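Local coordinates for protein L-lysine 6-monooxygenase (PDB 5CQF) that probably uses FAD and NADPH to hydroxylate the side-chain amino group of L-lysine, a step of siderophore biosynthesis, at residues 65-71 with 108-114; 244-249 with 282-287; 86-92 with 114-120. The contacts are given in a common frame with arbitrary orientation. Numbering follows the deposited sequence.

Contact 1 (65-71 with 108-114); sequences AGTDINH and PASRHEW
Here a loop packs against the start of a helix: residues 65-71, an irregular run after helix 57-64, lie across P108-S110 and the first turn of helix 111-125. The nearest CA pairs are I69-R111 at 6.6 Å and N70-P108 at 5.8 Å. G66 has a positive phi (71/0); beyond it an Asx turn, with N70 N donating to D68 OD1 at 2.9 Å, leads into an inverse gamma turn centred on N70. I69, with chi1 and chi2 both p, fills the middle, its CD1 3.4 Å from A109 O and its CB 3.7 Å from W114 CD1. R111 reaches across to the loop with chi1 and chi2 t and chi3 m, so that NH2 makes a very short, bent hydrogen bond of 2.4 Å to T67 O, while NH1 forms a salt bridge with E218 of helix 214-226. H71 (chi1 p) meets the W114 indole obliquely, planes at 51° and centroids 5.2 Å apart. Water 1 lies between the segments, accepting from W114 NE1 at 2.8 Å and standing 2.8 Å from I69 O and 3.2 Å from A109 O. S110 is the N-cap residue, its OG accepting from E113 N at 3.1 Å and also hydrogen-bonded to E299 of the second subunit. Thus an N-capped helix start packs on a loop, R111 joining E218 in what is probably the dinucleotide-binding Rossmann-type unit.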
# COMPACT_ATOMS: atom_id res chain seq x y z
N ALA A 65 20.34 9.99 -11.22
CA ALA A 65 20.38 10.44 -9.85
C ALA A 65 19.51 11.69 -9.64
O ALA A 65 19.36 12.51 -10.53
CB ALA A 65 21.81 10.66 -9.39
N GLY A 66 18.90 11.78 -8.46
CA GLY A 66 17.92 12.81 -8.14
C GLY A 66 16.54 12.73 -8.81
O GLY A 66 15.68 13.59 -8.56
N THR A 67 16.31 11.72 -9.65
CA THR A 67 15.09 11.63 -10.44
C THR A 67 14.03 10.71 -9.82
O THR A 67 14.33 9.58 -9.44
CB THR A 67 15.40 11.19 -11.88
OG1 THR A 67 16.43 12.04 -12.40
CG2 THR A 67 14.14 11.31 -12.75
N ASP A 68 12.80 11.22 -9.72
CA ASP A 68 11.67 10.46 -9.17
C ASP A 68 11.19 9.47 -10.22
O ASP A 68 10.58 9.85 -11.22
CB ASP A 68 10.54 11.42 -8.75
CG ASP A 68 9.32 10.71 -8.21
OD1 ASP A 68 9.42 9.49 -7.95
OD2 ASP A 68 8.25 11.37 -8.04
N ILE A 69 11.50 8.20 -9.99
CA ILE A 69 11.11 7.10 -10.91
C ILE A 69 9.94 6.34 -10.33
O ILE A 69 9.65 5.21 -10.72
CB ILE A 69 12.28 6.09 -11.27
CG1 ILE A 69 13.09 5.61 -10.05
CG2 ILE A 69 13.27 6.72 -12.22
CD1 ILE A 69 12.35 4.75 -9.07
N ASN A 70 9.23 6.97 -9.41
CA ASN A 70 8.03 6.37 -8.85
C ASN A 70 6.88 6.80 -9.76
O ASN A 70 6.09 7.72 -9.46
CB ASN A 70 7.87 6.79 -7.39
CG ASN A 70 6.72 6.11 -6.70
OD1 ASN A 70 5.85 5.56 -7.34
ND2 ASN A 70 6.69 6.18 -5.39
N HIS A 71 6.86 6.17 -10.94
CA HIS A 71 5.85 6.38 -11.96
C HIS A 71 5.55 5.06 -12.67
O HIS A 71 6.26 4.05 -12.56
CB HIS A 71 6.25 7.47 -12.95
CG HIS A 71 7.52 7.20 -13.70
ND1 HIS A 71 7.65 6.16 -14.59
CD2 HIS A 71 8.69 7.88 -13.72
CE1 HIS A 71 8.87 6.19 -15.12
NE2 HIS A 71 9.51 7.23 -14.62
N PRO A 108 7.14 0.10 -8.14
CA PRO A 108 7.69 0.59 -9.39
C PRO A 108 9.11 0.09 -9.57
O PRO A 108 9.72 -0.36 -8.62
CB PRO A 108 7.65 2.11 -9.25
CG PRO A 108 7.08 2.40 -7.91
CD PRO A 108 7.01 1.14 -7.12
N ALA A 109 9.58 0.13 -10.80
CA ALA A 109 10.87 -0.32 -11.19
C ALA A 109 11.88 0.53 -10.49
O ALA A 109 11.63 1.70 -10.27
CB ALA A 109 11.02 -0.14 -12.69
N SER A 110 13.05 -0.03 -10.22
CA SER A 110 14.07 0.70 -9.51
C SER A 110 14.87 1.56 -10.46
O SER A 110 14.87 1.35 -11.68
CB SER A 110 15.00 -0.26 -8.75
OG SER A 110 15.78 -1.02 -9.68
N ARG A 111 15.52 2.55 -9.89
CA ARG A 111 16.49 3.32 -10.62
C ARG A 111 17.47 2.43 -11.38
O ARG A 111 17.78 2.68 -12.53
CB ARG A 111 17.27 4.19 -9.64
CG ARG A 111 18.39 4.97 -10.30
CD ARG A 111 18.74 6.21 -9.49
NE ARG A 111 17.55 7.04 -9.28
CZ ARG A 111 17.52 8.13 -8.52
NH1 ARG A 111 18.63 8.53 -7.92
NH2 ARG A 111 16.39 8.81 -8.37
N HIS A 112 17.98 1.42 -10.72
CA HIS A 112 18.96 0.52 -11.33
C HIS A 112 18.36 -0.18 -12.57
O HIS A 112 19.00 -0.26 -13.61
CB HIS A 112 19.48 -0.45 -10.25
CG HIS A 112 20.30 -1.59 -10.77
ND1 HIS A 112 21.49 -1.42 -11.43
CD2 HIS A 112 20.13 -2.93 -10.64
CE1 HIS A 112 22.00 -2.60 -11.73
NE2 HIS A 112 21.19 -3.54 -11.26
N GLU A 113 17.10 -0.61 -12.47
CA GLU A 113 16.42 -1.22 -13.59
C GLU A 113 16.20 -0.23 -14.75
O GLU A 113 16.49 -0.55 -15.91
CB GLU A 113 15.11 -1.92 -13.18
CG GLU A 113 14.56 -2.81 -14.31
CD GLU A 113 13.48 -3.81 -13.91
OE1 GLU A 113 12.75 -3.61 -12.90
OE2 GLU A 113 13.33 -4.82 -14.63
N TRP A 114 15.74 0.97 -14.45
CA TRP A 114 15.60 1.99 -15.50
C TRP A 114 16.92 2.32 -16.19
O TRP A 114 16.95 2.52 -17.41
CB TRP A 114 14.99 3.28 -14.96
CG TRP A 114 13.54 3.20 -14.68
CD1 TRP A 114 12.93 3.19 -13.46
CD2 TRP A 114 12.52 3.12 -15.64
NE1 TRP A 114 11.57 3.13 -13.61
CE2 TRP A 114 11.30 3.09 -14.95
CE3 TRP A 114 12.50 3.08 -17.03
CZ2 TRP A 114 10.11 2.99 -15.60
CZ3 TRP A 114 11.32 2.96 -17.66
CH2 TRP A 114 10.15 2.92 -16.97
O HOH W 1 9.25 2.82 -12.03

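Contact 2 (244-249 with 282-287); sequences TQLGQF and YAGIDP
T244 opens the segment with CB 3.6 Å from A283 O and OG1 3.6 Å from I285 CD1. At Q245 a short parallel strand pair begins, Q245 bridging G284 (CA-CA 4.4 Å) and L246 bridging I285 (5.3 Å). Q245 N donates weakly to A283 O at 3.4 Å, and Q245 O receives I285 N at 2.9 Å and the CA hydrogen of G284 (CA to O 3.2 Å). On the other face of the pair from L246 and I285, CB of Q245 makes a CH-pi contact with one side of the Y282 ring, 3.7 Å from its centroid. L246 CD2 lies 3.9 Å from P287 CB. G247, extended at positive phi (91/139), closes the pairing: its N donates to I285 O at 2.9 Å, and its O accepts from Y282 OH at 2.6 Å. G284 CA also approaches G247 O at 3.4 Å, so close that a G284 beta carbon would clash there. Q248 turns its CB away, though its CG lies 3.2 Å from G284 O; water 2 donates to G284 O at 2.8 Å and accepts weakly from Q248 NE2 at 3.3 Å, which also donates to G66 O. F249 (chi1 t) ends the segment with its ring edge toward the Y282 face opposite Q245, T-shaped at 89° with centroids 5.8 Å apart (Y282 chi1 also t). Helices 255-264 and 267-280 connect the two strands, D286 caps helix 287-302 through D288 N, I285 rests on S217 of helix 214-226, and L246 meets L246 of the third subunit.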
# COMPACT_ATOMS: atom_id res chain seq x y z
N THR A 244 8.04 18.51 2.27
CA THR A 244 8.12 18.52 0.80
C THR A 244 6.91 17.87 0.13
O THR A 244 6.20 17.04 0.72
CB THR A 244 9.36 17.80 0.21
OG1 THR A 244 9.22 16.37 0.38
CG2 THR A 244 10.68 18.36 0.81
N GLN A 245 6.70 18.22 -1.14
CA GLN A 245 5.66 17.60 -1.91
C GLN A 245 6.07 16.14 -2.16
O GLN A 245 7.26 15.82 -2.30
CB GLN A 245 5.36 18.40 -3.19
CG GLN A 245 4.63 19.76 -2.92
CD GLN A 245 3.07 19.75 -2.95
OE1 GLN A 245 2.44 20.73 -2.52
NE2 GLN A 245 2.45 18.70 -3.47
N LEU A 246 5.09 15.25 -2.15
CA LEU A 246 5.30 13.86 -2.47
C LEU A 246 5.16 13.67 -3.99
O LEU A 246 4.09 13.88 -4.56
CB LEU A 246 4.34 12.96 -1.69
CG LEU A 246 4.56 13.03 -0.16
CD1 LEU A 246 3.31 12.58 0.60
CD2 LEU A 246 5.76 12.22 0.29
N GLY A 247 6.26 13.28 -4.62
CA GLY A 247 6.34 13.10 -6.07
C GLY A 247 6.79 14.38 -6.75
O GLY A 247 6.37 15.45 -6.36
N GLN A 248 7.66 14.26 -7.75
CA GLN A 248 8.08 15.41 -8.54
C GLN A 248 6.92 15.76 -9.45
O GLN A 248 6.05 14.94 -9.69
CB GLN A 248 9.40 15.14 -9.29
CG GLN A 248 10.54 14.86 -8.30
CD GLN A 248 11.89 14.54 -8.91
OE1 GLN A 248 12.01 14.27 -10.07
NE2 GLN A 248 12.92 14.57 -8.08
N PHE A 249 6.94 16.98 -9.96
CA PHE A 249 5.80 17.58 -10.64
C PHE A 249 5.26 16.72 -11.76
O PHE A 249 4.07 16.44 -11.80
CB PHE A 249 6.17 18.98 -11.14
CG PHE A 249 5.02 19.77 -11.70
CD1 PHE A 249 4.24 20.58 -10.87
CD2 PHE A 249 4.76 19.78 -13.08
CE1 PHE A 249 3.21 21.35 -11.39
CE2 PHE A 249 3.72 20.56 -13.59
CZ PHE A 249 2.95 21.33 -12.75
N TYR A 282 6.96 24.45 -5.14
CA TYR A 282 6.84 23.00 -5.44
C TYR A 282 8.20 22.37 -5.72
O TYR A 282 8.79 22.60 -6.79
CB TYR A 282 5.91 22.67 -6.65
CG TYR A 282 5.50 21.18 -6.66
CD1 TYR A 282 6.44 20.17 -6.94
CD2 TYR A 282 4.20 20.79 -6.32
CE1 TYR A 282 6.08 18.82 -6.91
CE2 TYR A 282 3.84 19.44 -6.28
CZ TYR A 282 4.78 18.46 -6.58
OH TYR A 282 4.41 17.13 -6.53
N ALA A 283 8.67 21.57 -4.77
CA ALA A 283 9.84 20.72 -4.96
C ALA A 283 9.52 19.36 -4.32
O ALA A 283 9.23 19.28 -3.12
CB ALA A 283 11.07 21.35 -4.32
N GLY A 284 9.57 18.30 -5.11
CA GLY A 284 8.94 17.05 -4.73
C GLY A 284 9.94 15.92 -4.63
O GLY A 284 10.93 15.90 -5.33
N ILE A 285 9.65 14.97 -3.77
CA ILE A 285 10.51 13.83 -3.53
C ILE A 285 9.70 12.55 -3.65
O ILE A 285 8.58 12.49 -3.12
CB ILE A 285 11.14 13.94 -2.13
CG1 ILE A 285 12.04 15.18 -2.06
CG2 ILE A 285 11.95 12.70 -1.79
CD1 ILE A 285 12.57 15.44 -0.66
N ASP A 286 10.24 11.57 -4.39
CA ASP A 286 9.64 10.22 -4.48
C ASP A 286 9.20 9.82 -3.09
O ASP A 286 10.04 9.81 -2.19
CB ASP A 286 10.71 9.24 -5.00
CG ASP A 286 10.22 7.79 -5.13
OD1 ASP A 286 9.13 7.46 -4.62
OD2 ASP A 286 10.96 6.99 -5.77
N PRO A 287 7.88 9.51 -2.88
CA PRO A 287 7.42 9.12 -1.54
C PRO A 287 8.15 7.90 -0.97
O PRO A 287 8.30 7.82 0.21
CB PRO A 287 5.91 8.83 -1.72
CG PRO A 287 5.65 8.83 -3.20
CD PRO A 287 6.77 9.61 -3.84
O HOH W 2 13.29 17.15 -6.13

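Contact 3 (86-92 with 114-120); sequences RFSFAMY and WSDYLGW
Aromatic rings slot into one another where the start of helix 89-96, with the turn before it, rests on helix 111-125; Y92 and Y117 have the closest CA atoms, 6.6 Å apart. The side chain of Y92 (chi1 t) is the main bump. It enters the hollow between Y117 and W120, with Y117 CA over one face of its ring, 4.0 Å from the centroid, and its edge directed at the face of W120 (planes at 68°, CD1 to W120 CG 3.6 Å). The W120 indole, also chi1 t, packs against the first helical turn, where Y92 CA sits 3.8 Å from the centroid of its six-membered ring and M91 CB (selenomethionine) 4.0 Å from W120 CH2; W120 NE1 donates to D95. Y117 (chi1 t) is the bump in return: it presents an edge to the Y92 face in an offset T-shaped pair and receives the F89 edge on its own face, centroids 5.3 Å apart. F89 fills the gap between Y117 and W114, its CD1 3.6 Å from W114 CZ3, rings oblique at 39°. Two hydroxyls bond across the interface: Y117 OH donates to F87 O at 2.7 Å, and Y92 OH to D116 OD2 at 2.5 Å while also bonding R98. S88 OG caps helix 89-96 by accepting M91 N at 3.1 Å. Together F89, Y92, W114, Y117 and W120 form an aromatic cluster in a buried helix-helix interface.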
# COMPACT_ATOMS: atom_id res chain seq x y z
N ARG A 86 9.86 -0.87 -30.79
CA ARG A 86 10.60 -2.01 -30.30
C ARG A 86 11.47 -1.69 -29.09
O ARG A 86 12.05 -2.61 -28.50
CB ARG A 86 11.38 -2.68 -31.43
CG ARG A 86 12.66 -2.03 -31.89
CD ARG A 86 13.05 -2.64 -33.23
NE ARG A 86 14.33 -2.14 -33.73
CZ ARG A 86 14.50 -1.04 -34.46
NH1 ARG A 86 13.47 -0.25 -34.78
NH2 ARG A 86 15.71 -0.70 -34.84
N PHE A 87 11.47 -0.43 -28.66
CA PHE A 87 12.24 0.03 -27.49
C PHE A 87 11.43 0.25 -26.21
O PHE A 87 11.92 0.80 -25.24
CB PHE A 87 12.98 1.29 -27.87
CG PHE A 87 13.63 1.18 -29.22
CD1 PHE A 87 14.70 0.31 -29.42
CD2 PHE A 87 13.16 1.91 -30.30
CE1 PHE A 87 15.31 0.18 -30.66
CE2 PHE A 87 13.76 1.79 -31.54
CZ PHE A 87 14.83 0.92 -31.72
N SER A 88 10.20 -0.24 -26.19
CA SER A 88 9.34 -0.17 -25.01
C SER A 88 9.89 -0.99 -23.85
O SER A 88 10.65 -1.91 -24.05
CB SER A 88 7.93 -0.62 -25.37
OG SER A 88 7.89 -2.02 -25.58
N PHE A 89 9.51 -0.63 -22.63
CA PHE A 89 9.93 -1.33 -21.45
C PHE A 89 9.34 -2.74 -21.45
O PHE A 89 9.96 -3.65 -20.96
CB PHE A 89 9.44 -0.57 -20.22
CG PHE A 89 10.06 -1.03 -18.93
CD1 PHE A 89 11.30 -0.57 -18.57
CD2 PHE A 89 9.42 -1.89 -18.11
CE1 PHE A 89 11.90 -0.98 -17.41
CE2 PHE A 89 9.99 -2.29 -16.91
CZ PHE A 89 11.25 -1.82 -16.57
N ALA A 90 8.14 -2.91 -21.97
CA ALA A 90 7.57 -4.24 -22.14
C ALA A 90 8.45 -5.13 -23.03
O ALA A 90 8.71 -6.26 -22.67
CB ALA A 90 6.18 -4.14 -22.70
N MSE A 91 8.93 -4.61 -24.15
CA MSE A 91 9.89 -5.34 -24.97
C MSE A 91 11.19 -5.59 -24.25
O MSE A 91 11.83 -6.61 -24.45
CB MSE A 91 10.27 -4.56 -26.22
CG MSE A 91 9.17 -4.55 -27.25
SE MSE A 91 9.04 -6.31 -28.17
CE MSE A 91 10.60 -6.23 -29.37
N TYR A 92 11.64 -4.63 -23.45
CA TYR A 92 12.81 -4.87 -22.60
C TYR A 92 12.58 -6.01 -21.63
O TYR A 92 13.43 -6.87 -21.47
CB TYR A 92 13.18 -3.60 -21.82
CG TYR A 92 14.12 -3.78 -20.69
CD1 TYR A 92 15.44 -4.05 -20.89
CD2 TYR A 92 13.66 -3.67 -19.41
CE1 TYR A 92 16.31 -4.20 -19.84
CE2 TYR A 92 14.51 -3.81 -18.34
CZ TYR A 92 15.83 -4.07 -18.55
OH TYR A 92 16.63 -4.19 -17.44
N TRP A 114 15.74 0.97 -14.45
CA TRP A 114 15.60 1.99 -15.50
C TRP A 114 16.92 2.32 -16.19
O TRP A 114 16.95 2.52 -17.41
CB TRP A 114 14.99 3.28 -14.96
CG TRP A 114 13.54 3.20 -14.68
CD1 TRP A 114 12.93 3.19 -13.46
CD2 TRP A 114 12.52 3.12 -15.64
NE1 TRP A 114 11.57 3.13 -13.61
CE2 TRP A 114 11.30 3.09 -14.95
CE3 TRP A 114 12.50 3.08 -17.03
CZ2 TRP A 114 10.11 2.99 -15.60
CZ3 TRP A 114 11.32 2.96 -17.66
CH2 TRP A 114 10.15 2.92 -16.97
N SER A 115 18.02 2.37 -15.44
CA SER A 115 19.37 2.51 -16.04
C SER A 115 19.69 1.41 -17.02
O SER A 115 20.10 1.68 -18.17
CB SER A 115 20.48 2.48 -14.97
OG SER A 115 20.37 3.63 -14.16
N ASP A 116 19.51 0.17 -16.58
CA ASP A 116 19.72 -0.99 -17.44
C ASP A 116 18.87 -0.91 -18.70
O ASP A 116 19.37 -1.13 -19.82
CB ASP A 116 19.41 -2.28 -16.71
CG ASP A 116 19.91 -3.50 -17.46
OD1 ASP A 116 21.14 -3.65 -17.56
OD2 ASP A 116 19.11 -4.30 -17.98
N TYR A 117 17.60 -0.57 -18.53
CA TYR A 117 16.71 -0.35 -19.68
C TYR A 117 17.30 0.66 -20.62
O TYR A 117 17.36 0.47 -21.82
CB TYR A 117 15.33 0.12 -19.20
CG TYR A 117 14.43 0.73 -20.28
CD1 TYR A 117 13.91 -0.04 -21.31
CD2 TYR A 117 14.10 2.10 -20.24
CE1 TYR A 117 13.09 0.53 -22.28
CE2 TYR A 117 13.28 2.67 -21.19
CZ TYR A 117 12.78 1.90 -22.20
OH TYR A 117 12.00 2.49 -23.14
N LEU A 118 17.76 1.75 -20.04
CA LEU A 118 18.27 2.84 -20.83
C LEU A 118 19.51 2.43 -21.62
O LEU A 118 19.66 2.78 -22.79
CB LEU A 118 18.56 4.00 -19.88
CG LEU A 118 19.30 5.13 -20.54
CD1 LEU A 118 18.31 5.98 -21.30
CD2 LEU A 118 20.03 5.93 -19.47
N GLY A 119 20.41 1.68 -21.01
CA GLY A 119 21.55 1.08 -21.76
C GLY A 119 21.04 0.11 -22.82
O GLY A 119 21.59 0.01 -23.91
N TRP A 120 19.97 -0.62 -22.52
CA TRP A 120 19.46 -1.58 -23.48
C TRP A 120 18.91 -0.89 -24.71
O TRP A 120 19.05 -1.38 -25.83
CB TRP A 120 18.43 -2.47 -22.78
CG TRP A 120 17.68 -3.44 -23.63
CD1 TRP A 120 17.99 -4.76 -23.85
CD2 TRP A 120 16.41 -3.22 -24.27
NE1 TRP A 120 17.02 -5.34 -24.63
CE2 TRP A 120 16.05 -4.42 -24.91
CE3 TRP A 120 15.56 -2.11 -24.39
CZ2 TRP A 120 14.88 -4.55 -25.66
CZ3 TRP A 120 14.40 -2.24 -25.14
CH2 TRP A 120 14.08 -3.45 -25.77

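Overall arrangement
Contacts 1 and 3 share W114 and draw on successive parts of helix 111-125, their centres 13 Å apart; A109 CB and E113 CD each approach F89 CZ, at 4.2 and 4.0 Å. Contact 2 lies on the other side of loop 65-71, its centre 14 Å from that of contact 1. There D68 OD2 stands 3.0 Å from Q248 N, and N70 ND2 2.9 Å from D286 OD1, both probable hydrogen bonds. Loop 65-71 is thus held between helix 111-125 and the small strand pair. Contacts 2 and 3 do not touch: their nearest atoms are about 9 Å apart. I285 of contact 2 touches the GxGxxA segment, consistent with a dinucleotide-binding turn, probably for NADPH.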